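DUF3244 domain-containing protein (Bacteroides vulgatus ATCC 8482, PDB 3D33) is of unknown function but folds as an immunoglobulin-like beta-sandwich of the DUF3244 family. Local coordinates at residues V12-R17 with G99-Y104; A45-D50 with V72-I77; I53-M58 with E87-E92. All blocks are in the same frame, centred on the assembly; numbering follows the deposited sequence.

Contact 1. Residues V12-R17 with G99-Y104; sequences VELDGR and GHLTGY
Asp15 pairs with Thr102 and Arg17 with His100, two antiparallel hydrogen-bonded pairs that lay 12-17 along the outer side of strand 100-107. Asp15 N donates to Thr102 O and Thr102 N to Asp15 O, both at 2.9 Å; Arg17 N to His100 O and His100 N to Arg17 O make the second pair. Between the pairs sits Gly16, whose CA touches His100 O at 3.3 Å; its backbone angles call for glycine, and a CB here would run into that same oxygen.

Water continues the polar seam. One molecule donates to Asp15 OD2 and Thr102 O, both at 2.7 Å, and another links Asp15 O to Thr102 OG1. Toward Tyr104 direct pairing gives way to a third water, which donates to Glu13 O and accepts from Tyr104 N.

Apolar contact gathers on the other side. Leu14 CG stands anti to the carbonyl carbon (chi1 -60°), and both its branches touch: CD1 meets Leu101 CD1 at 4.2 Å, the two side chains crossing at about a right angle, while Leu14 CD2 lies 3.8 Å from Gly103 N, where a side chain on Gly103 would clash with it. Ile31 of strand 31-36 packs on both leucines.

The chemistry is thus two-sided: a water-bridged polar face carrying Asp15 and Thr102, and leucines turned toward the facing sheet.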
loop_
_atom_site.group_PDB
_atom_site.type_symbol
_atom_site.label_atom_id
_atom_site.label_comp_id
_atom_site.label_asym_id
_atom_site.label_seq_id
_atom_site.Cartn_x
_atom_site.Cartn_y
_atom_site.Cartn_z
ATOM N N VAL A 12 1.490 1.936 8.957
ATOM C CA VAL A 12 2.023 0.760 8.267
ATOM C C VAL A 12 3.387 1.185 7.716
ATOM O O VAL A 12 3.488 1.896 6.712
ATOM C CB VAL A 12 1.067 0.216 7.192
ATOM C CG1 VAL A 12 1.652 -1.045 6.539
ATOM C CG2 VAL A 12 -0.316 -0.100 7.806
ATOM N N GLU A 13 4.440 0.792 8.417
ATOM C CA GLU A 13 5.779 1.217 8.063
ATOM C C GLU A 13 6.183 0.660 6.707
ATOM O O GLU A 13 5.967 -0.509 6.431
ATOM C CB GLU A 13 6.788 0.778 9.120
ATOM C CG GLU A 13 8.228 1.102 8.743
ATOM C CD GLU A 13 9.193 1.007 9.905
ATOM O OE1 GLU A 13 8.910 0.258 10.866
ATOM O OE2 GLU A 13 10.248 1.673 9.838
ATOM N N LEU A 14 6.787 1.498 5.873
ATOM C CA LEU A 14 7.217 1.067 4.560
ATOM C C LEU A 14 8.729 1.103 4.453
ATOM O O LEU A 14 9.339 2.060 4.908
ATOM C CB LEU A 14 6.629 1.975 3.484
ATOM C CG LEU A 14 5.096 2.043 3.408
ATOM C CD1 LEU A 14 4.614 3.073 2.377
ATOM C CD2 LEU A 14 4.500 0.663 3.119
ATOM N N ASP A 15 9.299 0.071 3.831
ATOM C CA ASP A 15 10.747 -0.001 3.555
ATOM C C ASP A 15 10.985 -0.197 2.067
ATOM O O ASP A 15 10.186 -0.805 1.384
ATOM C CB ASP A 15 11.363 -1.151 4.336
ATOM C CG ASP A 15 11.340 -0.896 5.810
ATOM O OD1 ASP A 15 12.075 0.014 6.247
ATOM O OD2 ASP A 15 10.592 -1.596 6.520
ATOM N N GLY A 16 12.050 0.399 1.548
ATOM C CA GLY A 16 12.391 0.224 0.161
ATOM C C GLY A 16 13.089 1.428 -0.387
ATOM O O GLY A 16 13.850 2.107 0.313
ATOM N N ARG A 17 12.850 1.674 -1.660
ATOM C CA ARG A 17 13.526 2.709 -2.394
ATOM C C ARG A 17 12.470 3.400 -3.233
ATOM O O ARG A 17 11.682 2.748 -3.891
ATOM C CB ARG A 17 14.603 2.061 -3.265
ATOM C CG ARG A 17 15.450 2.984 -4.018
ATOM C CD ARG A 17 16.590 2.229 -4.650
ATOM N NE ARG A 17 17.187 3.019 -5.706
ATOM C CZ ARG A 17 18.219 2.635 -6.445
ATOM N NH1 ARG A 17 18.806 1.465 -6.237
ATOM N NH2 ARG A 17 18.675 3.442 -7.393
ATOM N N GLY A 99 10.740 2.394 -8.251
ATOM C CA GLY A 99 10.127 2.605 -6.932
ATOM C C GLY A 99 9.523 1.336 -6.401
ATOM O O GLY A 99 8.750 0.665 -7.088
ATOM N N HIS A 100 9.860 0.969 -5.165
ATOM C CA HIS A 100 9.338 -0.262 -4.598
ATOM C C HIS A 100 9.400 -0.186 -3.094
ATOM O O HIS A 100 10.484 -0.152 -2.522
ATOM C CB HIS A 100 10.141 -1.467 -5.073
ATOM C CG HIS A 100 9.561 -2.792 -4.682
ATOM N ND1 HIS A 100 9.327 -3.800 -5.598
ATOM C CD2 HIS A 100 9.174 -3.284 -3.478
ATOM C CE1 HIS A 100 8.793 -4.837 -4.980
ATOM N NE2 HIS A 100 8.693 -4.553 -3.691
ATOM N N LEU A 101 8.226 -0.143 -2.482
ATOM C CA LEU A 101 8.086 -0.046 -1.044
ATOM C C LEU A 101 7.237 -1.205 -0.568
ATOM O O LEU A 101 6.272 -1.596 -1.235
ATOM C CB LEU A 101 7.386 1.274 -0.655
ATOM C CG LEU A 101 8.093 2.565 -0.999
ATOM C CD1 LEU A 101 7.141 3.769 -0.850
ATOM C CD2 LEU A 101 9.324 2.690 -0.102
ATOM N N THR A 102 7.612 -1.744 0.583
ATOM C CA THR A 102 6.908 -2.891 1.155
ATOM C C THR A 102 6.622 -2.664 2.628
ATOM O O THR A 102 7.486 -2.175 3.378
ATOM C CB THR A 102 7.765 -4.172 1.041
ATOM O OG1 THR A 102 8.251 -4.318 -0.312
ATOM C CG2 THR A 102 6.978 -5.400 1.489
ATOM N N GLY A 103 5.420 -3.065 3.037
ATOM C CA GLY A 103 5.029 -3.092 4.436
ATOM C C GLY A 103 4.141 -4.288 4.709
ATOM O O GLY A 103 3.760 -5.065 3.787
ATOM N N TYR A 104 3.822 -4.456 5.979
ATOM C CA TYR A 104 3.033 -5.586 6.421
ATOM C C TYR A 104 1.999 -5.110 7.405
ATOM O O TYR A 104 2.235 -4.188 8.201
ATOM C CB TYR A 104 3.925 -6.658 7.072
ATOM C CG TYR A 104 4.905 -7.256 6.118
ATOM C CD1 TYR A 104 6.136 -6.665 5.889
ATOM C CD2 TYR A 104 4.596 -8.409 5.408
ATOM C CE1 TYR A 104 7.021 -7.190 4.973
ATOM C CE2 TYR A 104 5.491 -8.953 4.509
ATOM C CZ TYR A 104 6.694 -8.350 4.297
ATOM O OH TYR A 104 7.589 -8.883 3.379
HETATM O O HOH W 1 5.252 -2.666 7.823
HETATM O O HOH W 2 8.728 -3.278 5.561
HETATM O O HOH W 3 10.574 -3.113 -0.360
#

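Contact 2. Residues A45-D50 with V72-I77; sequences ASPDRD and VQSAYI
Pro47 rests on Ser74 and Ala75 where two connecting segments of the immunoglobulin-like sandwich meet: 45-50 leads from strand 39-44 into strand 50-57 of the other sheet, and 72-77 runs from a short 3-10 turn into strand 76-80. The pyrrolidine ring does the touching. Its CG packs against Ala75 CB at 3.8 Å, and its CB lies 3.5 Å from Ser74 OG. The contact is small and made largely by this ring.

The Ser74 hydroxyl stands between the backbone N and the carbonyl carbon (chi1 71°), and the side chain sets out toward 45-50. From there OG takes a hydrogen bond from a water at 2.8 Å. The same water donates to Arg49 O (2.7 Å) and accepts from Asp48 N (3.0 Å), so it joins the hydroxyl to the backbone on both sides of the Asp48-Arg49 peptide. Ser74 OG also donates to Glu71 O, just before its own segment.

Arg49 begins by pointing away from 72-77 and folds back on its neighbour: CG lies between the backbone N and the carbonyl carbon (chi1 77°), and a further bend at chi3 (72°) places NE. Arg49 NH2 reaches Asp19 O, NH1 reaches Ser98 O, and the guanidinium makes a cation-pi contact with Trp18. With Asp48 it forms a side-on, two-nitrogen salt bridge: Arg49 NE holds Asp48 OD1 at 2.8 Å from above the carboxylate plane, and Arg49 NH2 meets Asp48 OD2 at 3.0 Å on its syn side but tilted from that plane.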
loop_
_atom_site.group_PDB
_atom_site.type_symbol
_atom_site.label_atom_id
_atom_site.label_comp_id
_atom_site.label_asym_id
_atom_site.label_seq_id
_atom_site.Cartn_x
_atom_site.Cartn_y
_atom_site.Cartn_z
ATOM N N ALA A 45 2.821 12.396 -1.091
ATOM C CA ALA A 45 3.021 13.846 -0.996
ATOM C C ALA A 45 3.637 14.452 -2.257
ATOM O O ALA A 45 3.697 15.697 -2.391
ATOM C CB ALA A 45 3.868 14.208 0.215
ATOM N N SER A 46 4.091 13.610 -3.175
ATOM C CA SER A 46 4.746 14.089 -4.395
ATOM C C SER A 46 4.388 13.179 -5.574
ATOM O O SER A 46 5.243 12.429 -6.067
ATOM C CB SER A 46 6.269 14.154 -4.192
ATOM O OG SER A 46 6.589 14.487 -2.855
ATOM N N PRO A 47 3.117 13.227 -6.031
ATOM C CA PRO A 47 2.672 12.365 -7.134
ATOM C C PRO A 47 3.514 12.634 -8.369
ATOM O O PRO A 47 3.628 13.767 -8.796
ATOM C CB PRO A 47 1.212 12.793 -7.366
ATOM C CG PRO A 47 0.815 13.499 -6.133
ATOM C CD PRO A 47 2.026 14.101 -5.561
ATOM N N ASP A 48 4.129 11.594 -8.927
ATOM C CA ASP A 48 5.088 11.822 -10.015
ATOM C C ASP A 48 5.340 10.601 -10.894
ATOM O O ASP A 48 6.214 10.635 -11.734
ATOM C CB ASP A 48 6.419 12.297 -9.429
ATOM C CG ASP A 48 7.068 11.261 -8.521
ATOM O OD1 ASP A 48 6.510 10.161 -8.374
ATOM O OD2 ASP A 48 8.145 11.545 -7.955
ATOM N N ARG A 49 4.604 9.523 -10.674
ATOM C CA ARG A 49 4.768 8.339 -11.480
ATOM C C ARG A 49 3.533 7.459 -11.362
ATOM O O ARG A 49 2.820 7.505 -10.342
ATOM C CB ARG A 49 6.004 7.587 -11.005
ATOM C CG ARG A 49 5.805 6.792 -9.724
ATOM C CD ARG A 49 7.143 6.426 -9.128
ATOM N NE ARG A 49 7.753 7.611 -8.568
ATOM C CZ ARG A 49 8.972 7.663 -8.033
ATOM N NH1 ARG A 49 9.727 6.581 -7.947
ATOM N NH2 ARG A 49 9.426 8.820 -7.571
ATOM N N ASP A 50 3.291 6.634 -12.379
ATOM C CA ASP A 50 2.245 5.608 -12.279
ATOM C C ASP A 50 2.652 4.634 -11.170
ATOM O O ASP A 50 3.856 4.348 -10.992
ATOM C CB ASP A 50 2.060 4.845 -13.590
ATOM C CG ASP A 50 1.414 5.665 -14.690
ATOM O OD1 ASP A 50 0.857 6.761 -14.450
ATOM O OD2 ASP A 50 1.456 5.180 -15.839
ATOM N N VAL A 72 -1.813 10.666 -12.069
ATOM C CA VAL A 72 -2.745 11.732 -11.707
ATOM C C VAL A 72 -3.631 11.364 -10.520
ATOM O O VAL A 72 -4.062 12.243 -9.780
ATOM C CB VAL A 72 -3.612 12.204 -12.909
ATOM C CG1 VAL A 72 -2.729 12.855 -13.950
ATOM C CG2 VAL A 72 -4.425 11.051 -13.507
ATOM N N GLN A 73 -3.887 10.068 -10.330
ATOM C CA GLN A 73 -4.718 9.591 -9.230
ATOM C C GLN A 73 -3.925 9.051 -8.024
ATOM O O GLN A 73 -4.501 8.521 -7.075
ATOM C CB GLN A 73 -5.630 8.483 -9.744
ATOM C CG GLN A 73 -6.552 8.895 -10.880
ATOM C CD GLN A 73 -7.282 7.702 -11.504
ATOM O OE1 GLN A 73 -7.505 6.675 -10.850
ATOM N NE2 GLN A 73 -7.655 7.840 -12.776
ATOM N N SER A 74 -2.609 9.204 -8.051
ATOM C CA SER A 74 -1.732 8.548 -7.082
ATOM C C SER A 74 -1.519 9.271 -5.748
ATOM O O SER A 74 -0.801 8.750 -4.905
ATOM C CB SER A 74 -0.369 8.264 -7.728
ATOM O OG SER A 74 0.354 9.455 -7.929
ATOM N N ALA A 75 -2.127 10.455 -5.549
ATOM C CA ALA A 75 -1.937 11.201 -4.309
ATOM C C ALA A 75 -2.576 10.571 -3.059
ATOM O O ALA A 75 -2.139 10.838 -1.918
ATOM C CB ALA A 75 -2.449 12.638 -4.488
ATOM N N TYR A 76 -3.614 9.771 -3.273
ATOM C CA TYR A 76 -4.524 9.347 -2.194
ATOM C C TYR A 76 -5.380 8.184 -2.664
ATOM O O TYR A 76 -6.064 8.287 -3.690
ATOM C CB TYR A 76 -5.419 10.504 -1.795
ATOM C CG TYR A 76 -6.499 10.215 -0.784
ATOM C CD1 TYR A 76 -6.196 10.137 0.573
ATOM C CD2 TYR A 76 -7.827 10.067 -1.161
ATOM C CE1 TYR A 76 -7.177 9.887 1.516
ATOM C CE2 TYR A 76 -8.812 9.835 -0.222
ATOM C CZ TYR A 76 -8.477 9.730 1.112
ATOM O OH TYR A 76 -9.472 9.515 2.042
ATOM N N ILE A 77 -5.356 7.101 -1.890
ATOM C CA ILE A 77 -6.044 5.853 -2.216
ATOM C C ILE A 77 -6.543 5.311 -0.885
ATOM O O ILE A 77 -5.791 5.310 0.089
ATOM C CB ILE A 77 -5.049 4.826 -2.895
ATOM C CG1 ILE A 77 -4.566 5.326 -4.268
ATOM C CG2 ILE A 77 -5.664 3.437 -3.033
ATOM C CD1 ILE A 77 -5.697 5.528 -5.296
HETATM O O HOH W 4 3.070 8.958 -8.036
#

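Contact 3. Residues I53-M58 with E87-E92; sequences IRITDM and EEYKLE
Ile55 CG2 stands anti to the backbone N, and Tyr89 CG anti to its carbonyl carbon (chi1 -67°), which brings Tyr89 CG, the start of the ring, to 4.0 Å from Ile55 CG2. On the same face Leu91 CD1 sits 3.8 Å from both Ile53 CG2 and Ile55 CG1. Farther along the ring, Asp57 CB lies 3.6 Å from Tyr89 CE1, while Tyr89 OH bonds Pro85 O. The Asp57 carboxylate is bonded by Lys60 N and Gly62 N. An alanine in place of Tyr89 would probably leave a gap beside Ile55 CG2 and Asp57 CB and deprive Pro85 O of its hydroxyl partner.

The opposite face is polar. A water bonded to Thr56 OG1 lies 2.7 Å from Glu92 OE2, bridging the strands. Arg54 NH1 and Glu92 OE2, opposite charges 5.2 Å apart, are not in contact but may still attract weakly. Past the last paired residues, Met58 (a selenomethionine) donates its N to Glu88 O (3.0 Å).

Paired bonds at Arg54-Glu92 and Thr56-Lys90 complete the antiparallel pairing of central strands, one face largely apolar and the other polar, as in one sheet of an immunoglobulin-like sandwich.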
loop_
_atom_site.group_PDB
_atom_site.type_symbol
_atom_site.label_atom_id
_atom_site.label_comp_id
_atom_site.label_asym_id
_atom_site.label_seq_id
_atom_site.Cartn_x
_atom_site.Cartn_y
_atom_site.Cartn_z
ATOM N N ILE A 53 -0.411 -0.992 -6.567
ATOM C CA ILE A 53 -0.531 -1.423 -5.169
ATOM C C ILE A 53 -0.964 -2.897 -5.232
ATOM O O ILE A 53 -1.864 -3.244 -5.982
ATOM C CB ILE A 53 -1.581 -0.618 -4.381
ATOM C CG1 ILE A 53 -1.186 0.856 -4.354
ATOM C CG2 ILE A 53 -1.785 -1.200 -2.964
ATOM C CD1 ILE A 53 -2.191 1.770 -3.668
ATOM N N ARG A 54 -0.263 -3.746 -4.496
ATOM C CA ARG A 54 -0.580 -5.169 -4.441
ATOM C C ARG A 54 -0.591 -5.620 -2.974
ATOM O O ARG A 54 0.284 -5.252 -2.185
ATOM C CB ARG A 54 0.427 -5.955 -5.270
ATOM C CG ARG A 54 0.148 -7.399 -5.474
ATOM C CD ARG A 54 1.049 -7.935 -6.633
ATOM N NE ARG A 54 0.619 -7.489 -7.970
ATOM C CZ ARG A 54 1.334 -6.749 -8.841
ATOM N NH1 ARG A 54 2.553 -6.290 -8.567
ATOM N NH2 ARG A 54 0.812 -6.435 -10.021
ATOM N N ILE A 55 -1.627 -6.357 -2.594
ATOM C CA ILE A 55 -1.721 -6.884 -1.261
ATOM C C ILE A 55 -1.795 -8.405 -1.400
ATOM O O ILE A 55 -2.607 -8.918 -2.201
ATOM C CB ILE A 55 -2.945 -6.350 -0.510
ATOM C CG1 ILE A 55 -2.902 -4.823 -0.412
ATOM C CG2 ILE A 55 -3.071 -6.989 0.894
ATOM C CD1 ILE A 55 -4.098 -4.238 0.198
ATOM N N THR A 56 -0.937 -9.101 -0.661
ATOM C CA THR A 56 -0.748 -10.554 -0.732
ATOM C C THR A 56 -0.872 -11.214 0.658
ATOM O O THR A 56 -0.242 -10.747 1.627
ATOM C CB THR A 56 0.672 -10.864 -1.339
ATOM O OG1 THR A 56 0.813 -10.224 -2.614
ATOM C CG2 THR A 56 0.863 -12.367 -1.506
ATOM N N ASP A 57 -1.672 -12.274 0.776
ATOM C CA ASP A 57 -1.814 -12.946 2.079
ATOM C C ASP A 57 -0.552 -13.761 2.370
ATOM O O ASP A 57 0.037 -14.368 1.466
ATOM C CB ASP A 57 -3.066 -13.813 2.161
ATOM C CG ASP A 57 -2.808 -15.237 1.765
ATOM O OD1 ASP A 57 -2.873 -15.520 0.555
ATOM O OD2 ASP A 57 -2.534 -16.066 2.659
HETATM N N MSE A 58 -0.166 -13.818 3.635
HETATM C CA MSE A 58 1.081 -14.491 4.004
HETATM C C MSE A 58 0.965 -16.000 4.290
HETATM O O MSE A 58 1.995 -16.677 4.480
HETATM C CB MSE A 58 1.716 -13.752 5.169
HETATM C CG MSE A 58 2.115 -12.352 4.780
HETATM SE SE MSE A 58 3.744 -12.329 3.747
HETATM C CE MSE A 58 4.984 -12.845 5.421
ATOM N N GLU A 87 -5.649 -12.442 8.913
ATOM C CA GLU A 87 -4.382 -12.962 8.418
ATOM C C GLU A 87 -3.415 -11.770 8.360
ATOM O O GLU A 87 -3.863 -10.610 8.419
ATOM C CB GLU A 87 -4.563 -13.548 6.997
ATOM C CG GLU A 87 -3.368 -14.308 6.431
ATOM C CD GLU A 87 -2.819 -15.294 7.427
ATOM O OE1 GLU A 87 -3.393 -16.391 7.549
ATOM O OE2 GLU A 87 -1.826 -14.950 8.096
ATOM N N GLU A 88 -2.112 -12.050 8.241
ATOM C CA GLU A 88 -1.138 -11.007 7.923
ATOM C C GLU A 88 -1.021 -10.887 6.423
ATOM O O GLU A 88 -1.060 -11.905 5.702
ATOM C CB GLU A 88 0.238 -11.297 8.509
ATOM C CG GLU A 88 1.226 -10.165 8.280
ATOM C CD GLU A 88 2.529 -10.398 8.991
ATOM O OE1 GLU A 88 2.988 -11.551 8.988
ATOM O OE2 GLU A 88 3.079 -9.433 9.553
ATOM N N TYR A 89 -0.862 -9.640 5.973
ATOM C CA TYR A 89 -0.759 -9.292 4.568
ATOM C C TYR A 89 0.510 -8.512 4.287
ATOM O O TYR A 89 0.924 -7.688 5.102
ATOM C CB TYR A 89 -1.969 -8.435 4.131
ATOM C CG TYR A 89 -3.226 -9.244 4.189
ATOM C CD1 TYR A 89 -3.613 -10.019 3.115
ATOM C CD2 TYR A 89 -3.977 -9.331 5.367
ATOM C CE1 TYR A 89 -4.716 -10.824 3.190
ATOM C CE2 TYR A 89 -5.120 -10.129 5.452
ATOM C CZ TYR A 89 -5.485 -10.884 4.351
ATOM O OH TYR A 89 -6.590 -11.718 4.415
ATOM N N LYS A 90 1.091 -8.759 3.124
ATOM C CA LYS A 90 2.186 -7.929 2.559
ATOM C C LYS A 90 1.582 -6.887 1.637
ATOM O O LYS A 90 0.769 -7.213 0.768
ATOM C CB LYS A 90 3.158 -8.796 1.754
ATOM C CG LYS A 90 4.293 -8.034 1.129
ATOM C CD LYS A 90 5.319 -8.907 0.425
ATOM C CE LYS A 90 4.715 -9.643 -0.772
ATOM N NZ LYS A 90 5.718 -10.466 -1.551
ATOM N N LEU A 91 1.992 -5.645 1.858
ATOM C CA LEU A 91 1.611 -4.514 1.050
ATOM C C LEU A 91 2.797 -4.020 0.234
ATOM O O LEU A 91 3.868 -3.754 0.779
ATOM C CB LEU A 91 1.121 -3.390 1.950
ATOM C CG LEU A 91 0.826 -2.053 1.316
ATOM C CD1 LEU A 91 -0.333 -2.156 0.365
ATOM C CD2 LEU A 91 0.555 -0.946 2.382
ATOM N N GLU A 92 2.628 -3.969 -1.074
ATOM C CA GLU A 92 3.693 -3.471 -1.951
ATOM C C GLU A 92 3.167 -2.342 -2.776
ATOM O O GLU A 92 2.069 -2.440 -3.347
ATOM C CB GLU A 92 4.148 -4.546 -2.919
ATOM C CG GLU A 92 4.715 -5.761 -2.341
ATOM C CD GLU A 92 4.983 -6.749 -3.480
ATOM O OE1 GLU A 92 6.035 -6.605 -4.146
ATOM O OE2 GLU A 92 4.091 -7.571 -3.783
HETATM O O HOH W 5 1.905 -7.764 -2.182
#

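How the contacts relate
Contacts 1 and 3 belong to the same sheet and lie about 11 Å apart between centres. Strand 87-96 runs between strands 50-57 and 100-107, and a probable hydrogen bond from Leu91 N to Gly103 O (2.7 Å) joins the two contacts directly. Tyr104 CE2 also packs on Lys90 CB at 3.6 Å. Contact 2 sits at one end of the sandwich, its centre about 16 Å from that of contact 1 and about 20 Å from that of contact 3. It meets contact 3 across the sandwich, Ile77 CG2 to Ile53 CD1 at 3.9 Å, and contact 1 where Arg49 NH1 approaches Gly99 CA (4.1 Å).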